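Local coordinates for protein putative fimbrium tip subunit Fim1F (Parabacteroides distasonis, PDB 3R4R) that is a putative component of the fimbrium tip, at the end of the surface filaments by which the bacterium adheres to its surroundings and forms biofilms, at residues F61-S66 with P113-T118; S140-I145 with T228-E233; T118-D121 with Y127-K130. All coordinates share one frame; numbering follows the deposited sequence.

How the contacts relate
Two of these contacts form one surface neighbourhood and the third lies apart, near the centre of the molecule. Contacts 1 and 3 share Thr118, have centres about 13 Å apart, and touch directly where Leu117 CB of 113-118 meets Tyr127 CE1 of 127-130 at 3.6 Å. Contact 1 ties the connection between strands 96-104 and 131-132 to strand 58-65, and contact 3 closes that connection on itself. Contact 2 is buried, its centre about 20 Å from that of contact 1 and about 21 Å from that of contact 3; the nearest atoms are about 6 Å and 8 Å away. The ethanediols beside contacts 2 and 3 and the sulfate beside contact 2 probably come from the crystallisation liquor.

Contact 1 (F61-S66 with P113-T118); sequences FKNFYS and PFDNLT
Asn63 and Asp115 meet through one nearly straight hydrogen bond, an instance of a side-chain pair joining a loop to a strand. Asn63 ND2 donates to Asp115 OD1 over 3.0 Å, with an angle of 176° at the hydrogen. The carboxylate oxygen lies in the plane of the amide and accepts through its syn lone pair, on the side of OD2. Amide and carboxylate are almost coplanar, 19° apart, and approach from opposite directions. Phe61, two residues earlier and on the same side of the strand, adds a ring contact: its CE2 comes within 3.3 Å of Asp115 OD1, the side chains crossing at about a right angle and the ring plane tilted against the carboxylate. With chi1 88°, CG of Phe61 lies between the backbone N and the carbonyl carbon, which carries the ring to that oxygen.

A second shell fixes both polar groups. Ser112 OG also bonds to Asp115 OD1, giving this oxygen two grips, while His48 ND1 pairs with Asn63 OD1 and helps set the amide flip. The type I turn from Phe114 to Leu117 presents the aspartate, and Arg58 of the same strand as Asn63 adds further ties, to Asp115 O and to the backbone of Thr118.

Strand 58-65 runs antiparallel to strand 46-52, and Phe64 packs against Leu83 of strand 78-90. The partner segment belongs to the long connection between strands 96-104 and 131-132.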
# COMPACT_ATOMS: atom_id res chain seq x y z
N PHE A 61 6.85 -18.26 9.87
CA PHE A 61 5.93 -17.14 9.77
C PHE A 61 5.52 -16.71 11.18
O PHE A 61 5.43 -17.55 12.07
CB PHE A 61 4.69 -17.44 8.88
CG PHE A 61 3.51 -18.05 9.60
CD1 PHE A 61 3.40 -19.42 9.74
CD2 PHE A 61 2.53 -17.24 10.16
CE1 PHE A 61 2.33 -19.98 10.44
CE2 PHE A 61 1.47 -17.80 10.87
CZ PHE A 61 1.37 -19.17 11.00
N LYS A 62 5.17 -15.43 11.35
CA LYS A 62 4.69 -14.93 12.64
C LYS A 62 3.81 -13.74 12.37
O LYS A 62 4.05 -12.97 11.43
CB LYS A 62 5.86 -14.59 13.59
CG LYS A 62 5.49 -14.01 14.93
CD LYS A 62 6.66 -14.06 15.91
CE LYS A 62 6.44 -13.29 17.20
NZ LYS A 62 5.24 -13.71 17.96
N ASN A 63 2.74 -13.63 13.18
CA ASN A 63 1.79 -12.54 13.14
C ASN A 63 2.00 -11.69 14.35
O ASN A 63 1.87 -12.20 15.48
CB ASN A 63 0.35 -13.07 13.03
CG ASN A 63 0.10 -13.81 11.74
OD1 ASN A 63 0.46 -13.37 10.63
ND2 ASN A 63 -0.58 -14.92 11.85
N PHE A 64 2.42 -10.43 14.12
CA PHE A 64 2.66 -9.39 15.15
C PHE A 64 1.51 -8.45 15.26
O PHE A 64 0.86 -8.16 14.26
CB PHE A 64 3.92 -8.57 14.84
CG PHE A 64 5.20 -9.36 14.79
CD1 PHE A 64 5.62 -9.96 13.60
CD2 PHE A 64 6.03 -9.43 15.90
CE1 PHE A 64 6.82 -10.65 13.54
CE2 PHE A 64 7.25 -10.10 15.83
CZ PHE A 64 7.64 -10.71 14.65
N TYR A 65 1.27 -7.93 16.47
CA TYR A 65 0.20 -6.98 16.76
C TYR A 65 0.80 -5.74 17.46
O TYR A 65 2.01 -5.71 17.68
CB TYR A 65 -0.92 -7.66 17.56
CG TYR A 65 -1.60 -8.73 16.74
CD1 TYR A 65 -2.62 -8.42 15.84
CD2 TYR A 65 -1.16 -10.05 16.78
CE1 TYR A 65 -3.22 -9.41 15.05
CE2 TYR A 65 -1.76 -11.05 16.00
CZ TYR A 65 -2.78 -10.72 15.12
OH TYR A 65 -3.37 -11.68 14.34
N SER A 66 -0.01 -4.71 17.72
CA SER A 66 0.44 -3.40 18.23
C SER A 66 1.36 -3.52 19.48
O SER A 66 2.30 -2.74 19.57
CB SER A 66 -0.73 -2.49 18.58
OG SER A 66 -1.63 -3.07 19.51
N PRO A 113 -4.85 -13.89 7.09
CA PRO A 113 -5.38 -14.68 5.95
C PRO A 113 -4.27 -15.42 5.14
O PRO A 113 -4.60 -16.13 4.19
CB PRO A 113 -6.06 -13.60 5.08
CG PRO A 113 -5.44 -12.35 5.43
CD PRO A 113 -4.99 -12.44 6.84
N PHE A 114 -2.98 -15.30 5.52
CA PHE A 114 -1.83 -15.87 4.79
C PHE A 114 -1.22 -17.09 5.49
O PHE A 114 -0.25 -17.68 4.98
CB PHE A 114 -0.74 -14.79 4.65
CG PHE A 114 -1.29 -13.40 4.40
CD1 PHE A 114 -1.81 -13.05 3.16
CD2 PHE A 114 -1.28 -12.44 5.40
CE1 PHE A 114 -2.37 -11.79 2.95
CE2 PHE A 114 -1.83 -11.17 5.18
CZ PHE A 114 -2.37 -10.86 3.95
N ASP A 115 -1.78 -17.46 6.66
CA ASP A 115 -1.28 -18.54 7.51
C ASP A 115 -1.24 -19.92 6.82
O ASP A 115 -0.38 -20.72 7.18
CB ASP A 115 -2.14 -18.67 8.76
CG ASP A 115 -2.00 -17.54 9.74
OD1 ASP A 115 -1.24 -16.60 9.45
OD2 ASP A 115 -2.60 -17.61 10.81
N ASN A 116 -2.13 -20.19 5.87
CA ASN A 116 -2.18 -21.48 5.19
C ASN A 116 -1.37 -21.46 3.88
O ASN A 116 -1.40 -22.46 3.15
CB ASN A 116 -3.64 -21.89 4.90
CG ASN A 116 -4.44 -20.84 4.15
OD1 ASN A 116 -4.21 -19.62 4.26
ND2 ASN A 116 -5.45 -21.31 3.43
N LEU A 117 -0.67 -20.36 3.56
CA LEU A 117 0.13 -20.23 2.33
C LEU A 117 1.52 -20.84 2.60
O LEU A 117 2.31 -20.30 3.37
CB LEU A 117 0.20 -18.77 1.86
CG LEU A 117 -1.15 -18.05 1.66
CD1 LEU A 117 -0.92 -16.61 1.25
CD2 LEU A 117 -2.03 -18.76 0.62
N THR A 118 1.78 -22.01 2.01
CA THR A 118 2.97 -22.81 2.31
C THR A 118 4.15 -22.53 1.34
O THR A 118 5.27 -22.98 1.62
CB THR A 118 2.59 -24.28 2.26
OG1 THR A 118 2.00 -24.54 0.99
CG2 THR A 118 1.57 -24.66 3.32

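Contact 2 (S140-I145 with T228-E233); sequences SLLVKI and TFYTYE. With EDO (1,2-ethanediol), chain F; SO4 (sulfate ion), chain C.
The loop residues leading into strand 144-152 meet strand 228-232; both strands pair with the long strand 161-179. Leu142 lies over one face of the Tyr230 ring. Its CD2 stands 4.1 Å from the ring centroid, only 15° off the normal, a CH-pi contact, and its CD1 reaches Tyr230 CE1 at 3.9 Å, toward the rim. The phenol is anchored beyond the contact, its OH bonded to Glu41, while Pro136 packs against both side chains.

Farther along, the polar end of Tyr232 crosses Val143, with OH 3.7 Å from CG2. One bridging water joins the same two residues, accepting from Val143 N and donating to Tyr232 OH, each at 3.0 Å; the hydroxyl also bonds to Lys134 O. Lys144 NZ curls back to Leu142 O over 2.8 Å, from above the carbonyl plane, and is held further by Gln167 and Glu41 O. On the other strand, an ethanediol O2 accepts from Tyr230 N at 3.0 Å.

The contact thus packs the entry to strand 144-152, which also pairs with 96-104, against a strand of the Fim1F C-terminal family, of the transthyretin clan: side-chain packing between beta elements that share strand 161-179.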
# COMPACT_ATOMS: atom_id res chain seq x y z
N SER A 140 -4.95 4.84 9.32
CA SER A 140 -4.10 4.14 10.28
C SER A 140 -4.12 2.58 10.08
O SER A 140 -3.38 1.88 10.76
CB SER A 140 -4.55 4.48 11.71
OG SER A 140 -5.94 4.26 11.87
N LEU A 141 -4.91 2.06 9.12
CA LEU A 141 -4.95 0.63 8.85
C LEU A 141 -4.84 0.41 7.32
O LEU A 141 -5.62 -0.33 6.73
CB LEU A 141 -6.20 -0.03 9.46
CG LEU A 141 -6.20 -1.57 9.59
CD1 LEU A 141 -5.23 -2.05 10.68
CD2 LEU A 141 -7.60 -2.08 9.91
N LEU A 142 -3.87 1.07 6.69
CA LEU A 142 -3.56 0.93 5.26
C LEU A 142 -2.53 -0.18 5.07
O LEU A 142 -1.54 -0.23 5.81
CB LEU A 142 -3.07 2.25 4.64
CG LEU A 142 -4.09 3.40 4.53
CD1 LEU A 142 -3.39 4.72 4.18
CD2 LEU A 142 -5.28 3.05 3.63
N VAL A 143 -2.75 -1.08 4.11
CA VAL A 143 -1.89 -2.23 3.91
C VAL A 143 -0.61 -1.78 3.19
O VAL A 143 -0.65 -1.03 2.20
CB VAL A 143 -2.62 -3.38 3.13
CG1 VAL A 143 -1.68 -4.53 2.79
CG2 VAL A 143 -3.82 -3.90 3.92
N LYS A 144 0.54 -2.28 3.73
CA LYS A 144 1.89 -2.07 3.21
C LYS A 144 2.55 -3.43 2.99
O LYS A 144 2.24 -4.38 3.72
CB LYS A 144 2.75 -1.18 4.12
CG LYS A 144 2.19 0.21 4.43
CD LYS A 144 1.89 0.32 5.92
CE LYS A 144 1.42 1.70 6.36
NZ LYS A 144 0.07 2.06 5.83
N ILE A 145 3.40 -3.56 1.97
CA ILE A 145 4.06 -4.85 1.69
C ILE A 145 5.55 -4.59 1.31
O ILE A 145 5.87 -3.57 0.72
CB ILE A 145 3.32 -5.69 0.58
CG1 ILE A 145 3.30 -4.96 -0.80
CG2 ILE A 145 1.89 -6.12 1.00
CD1 ILE A 145 2.83 -5.83 -1.95
N THR A 228 -10.01 13.42 0.68
CA THR A 228 -8.86 12.53 0.53
C THR A 228 -9.39 11.09 0.66
O THR A 228 -10.04 10.74 1.65
CB THR A 228 -7.71 12.86 1.53
OG1 THR A 228 -7.16 14.16 1.26
CG2 THR A 228 -6.57 11.79 1.49
N PHE A 229 -9.15 10.27 -0.35
CA PHE A 229 -9.63 8.89 -0.37
C PHE A 229 -8.56 7.97 -1.01
O PHE A 229 -7.55 8.48 -1.54
CB PHE A 229 -11.00 8.82 -1.10
CG PHE A 229 -11.03 9.50 -2.44
CD1 PHE A 229 -11.34 10.86 -2.53
CD2 PHE A 229 -10.82 8.78 -3.60
CE1 PHE A 229 -11.35 11.50 -3.77
CE2 PHE A 229 -10.86 9.42 -4.85
CZ PHE A 229 -11.10 10.78 -4.92
N TYR A 230 -8.75 6.63 -0.89
CA TYR A 230 -7.80 5.61 -1.33
C TYR A 230 -8.43 4.54 -2.21
O TYR A 230 -9.63 4.33 -2.18
CB TYR A 230 -7.18 4.89 -0.12
CG TYR A 230 -6.69 5.80 0.99
CD1 TYR A 230 -5.45 6.43 0.90
CD2 TYR A 230 -7.48 6.05 2.11
CE1 TYR A 230 -5.03 7.34 1.88
CE2 TYR A 230 -7.07 6.96 3.09
CZ TYR A 230 -5.85 7.60 2.97
OH TYR A 230 -5.40 8.42 3.97
N THR A 231 -7.57 3.82 -2.95
CA THR A 231 -7.93 2.71 -3.83
C THR A 231 -6.70 1.82 -4.09
O THR A 231 -5.56 2.32 -4.11
CB THR A 231 -8.54 3.21 -5.16
OG1 THR A 231 -8.84 2.09 -5.99
CG2 THR A 231 -7.61 4.15 -5.93
N TYR A 232 -6.94 0.52 -4.36
CA TYR A 232 -5.88 -0.33 -4.83
C TYR A 232 -5.76 -0.10 -6.33
O TYR A 232 -6.74 0.33 -6.93
CB TYR A 232 -6.13 -1.81 -4.46
CG TYR A 232 -6.15 -2.17 -2.99
CD1 TYR A 232 -5.06 -1.88 -2.17
CD2 TYR A 232 -7.13 -3.01 -2.48
CE1 TYR A 232 -5.05 -2.25 -0.83
CE2 TYR A 232 -7.09 -3.46 -1.16
CZ TYR A 232 -6.05 -3.06 -0.33
OH TYR A 232 -6.02 -3.46 0.98
N GLU A 233 -4.56 -0.30 -6.93
CA GLU A 233 -4.31 -0.22 -8.39
C GLU A 233 -5.37 -0.92 -9.23
O GLU A 233 -5.95 -1.92 -8.80
CB GLU A 233 -2.99 -0.90 -8.76
CG GLU A 233 -1.73 -0.22 -8.30
CD GLU A 233 -0.47 -0.90 -8.78
OE1 GLU A 233 -0.43 -2.15 -8.95
OE2 GLU A 233 0.52 -0.16 -8.93
C1 EDO F . -12.46 4.93 0.05
O1 EDO F . -12.85 3.77 0.82
C2 EDO F . -12.07 6.07 0.98
O2 EDO F . -10.68 6.02 1.33
S SO4 C . -11.42 14.90 4.28
O1 SO4 C . -11.53 13.50 4.72
O2 SO4 C . -11.30 15.78 5.46
O3 SO4 C . -10.21 15.04 3.44
O4 SO4 C . -12.61 15.28 3.54
O HOH W 1 -5.29 -1.04 2.58

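Contact 3 (T118-D121 with Y127-K130); sequences TTYD and YTAK. With EDO (1,2-ethanediol), chain H.
Tyr120 and Thr128 meet because of how each leaves the main chain. In Tyr120, CG points opposite the backbone N (chi1 -178°), and in Thr128 OG1 sits between N and the carbonyl carbon, leaving CG2 to face the ring and the hydroxyl to face Asp121. The two segments form a neck that resembles that of an omega loop, in which residues without regular helix or strand leave and return to almost the same place: the CA atoms of Tyr120 and Tyr127 are 5.0 Å apart.

One backbone bond and a weaker one span the neck. Thr128 N donates to Tyr120 O over 3.1 Å, and Tyr127 N makes a weak bond to Thr119 O at 3.4 Å. A side-chain bond reinforces them. Thr128 OG1 donates to Asp121 OD1 at 2.7 Å, and the carboxylate accepts through its anti lone pair, the one turned away from OD2. The side chains of Asp121 and Thr128 cross at about a right angle.

The methyl of Thr128 covers one face of the Tyr120 ring toward the rim, with CG2 4.0 Å from CE2. Outside the segments Phe52 meets Tyr120 edge-to-face and also touches the Tyr127 ring. The hydroxyl of Tyr127 bonds to His48 and Arg58, connecting the neck to strands 46-52 and 58-65. The returning segment has helical backbone angles from Tyr127 to Ala129, without the regular helical bonds. Thr119 O, besides its weak bond to Tyr127 N, lies in the plane of the Tyr127 ring at its edge, 3.5 Å from CD1.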
# COMPACT_ATOMS: atom_id res chain seq x y z
N THR A 118 1.78 -22.01 2.01
CA THR A 118 2.97 -22.81 2.31
C THR A 118 4.15 -22.53 1.34
O THR A 118 5.27 -22.98 1.62
CB THR A 118 2.59 -24.28 2.26
OG1 THR A 118 2.00 -24.54 0.99
CG2 THR A 118 1.57 -24.66 3.32
N THR A 119 3.91 -21.81 0.22
CA THR A 119 4.95 -21.44 -0.75
C THR A 119 4.78 -20.00 -1.19
O THR A 119 3.66 -19.51 -1.20
CB THR A 119 4.97 -22.37 -1.99
OG1 THR A 119 3.75 -22.25 -2.74
CG2 THR A 119 5.28 -23.83 -1.65
N TYR A 120 5.87 -19.34 -1.62
CA TYR A 120 5.83 -17.98 -2.14
C TYR A 120 5.15 -17.97 -3.54
O TYR A 120 4.16 -17.29 -3.71
CB TYR A 120 7.23 -17.35 -2.21
CG TYR A 120 7.21 -15.92 -2.71
CD1 TYR A 120 6.77 -14.88 -1.89
CD2 TYR A 120 7.66 -15.60 -3.98
CE1 TYR A 120 6.73 -13.57 -2.35
CE2 TYR A 120 7.64 -14.28 -4.44
CZ TYR A 120 7.19 -13.27 -3.62
OH TYR A 120 7.18 -11.97 -4.07
N ASP A 121 5.69 -18.71 -4.51
CA ASP A 121 5.12 -18.83 -5.84
C ASP A 121 4.77 -20.28 -6.07
O ASP A 121 5.64 -21.14 -5.96
CB ASP A 121 6.08 -18.29 -6.93
CG ASP A 121 5.44 -18.12 -8.32
OD1 ASP A 121 4.27 -17.68 -8.39
OD2 ASP A 121 6.16 -18.32 -9.32
N TYR A 127 1.41 -17.15 -1.98
CA TYR A 127 1.34 -15.71 -1.74
C TYR A 127 1.15 -14.96 -3.03
O TYR A 127 0.48 -13.94 -3.02
CB TYR A 127 2.60 -15.21 -1.03
CG TYR A 127 2.65 -15.54 0.45
CD1 TYR A 127 3.18 -16.75 0.89
CD2 TYR A 127 2.24 -14.62 1.41
CE1 TYR A 127 3.29 -17.04 2.25
CE2 TYR A 127 2.37 -14.89 2.77
CZ TYR A 127 2.89 -16.10 3.18
OH TYR A 127 2.96 -16.41 4.51
N THR A 128 1.75 -15.46 -4.15
CA THR A 128 1.61 -14.80 -5.46
C THR A 128 0.17 -14.93 -6.00
O THR A 128 -0.29 -14.04 -6.72
CB THR A 128 2.62 -15.34 -6.47
OG1 THR A 128 2.54 -16.77 -6.48
CG2 THR A 128 4.05 -14.88 -6.18
N ALA A 129 -0.53 -16.02 -5.64
CA ALA A 129 -1.92 -16.24 -6.06
C ALA A 129 -2.92 -15.52 -5.14
O ALA A 129 -4.06 -15.26 -5.56
CB ALA A 129 -2.22 -17.74 -6.08
N LYS A 130 -2.50 -15.19 -3.89
CA LYS A 130 -3.35 -14.57 -2.86
C LYS A 130 -3.85 -13.17 -3.28
O LYS A 130 -3.09 -12.32 -3.77
CB LYS A 130 -2.60 -14.45 -1.51
CG LYS A 130 -3.46 -13.92 -0.33
CD LYS A 130 -4.64 -14.84 0.02
CE LYS A 130 -5.52 -14.29 1.11
NZ LYS A 130 -6.60 -15.26 1.44
C1 EDO H . -8.76 -11.97 3.05
O1 EDO H . -8.89 -12.88 1.94
C2 EDO H . -9.21 -10.55 2.70
O2 EDO H . -10.62 -10.47 2.41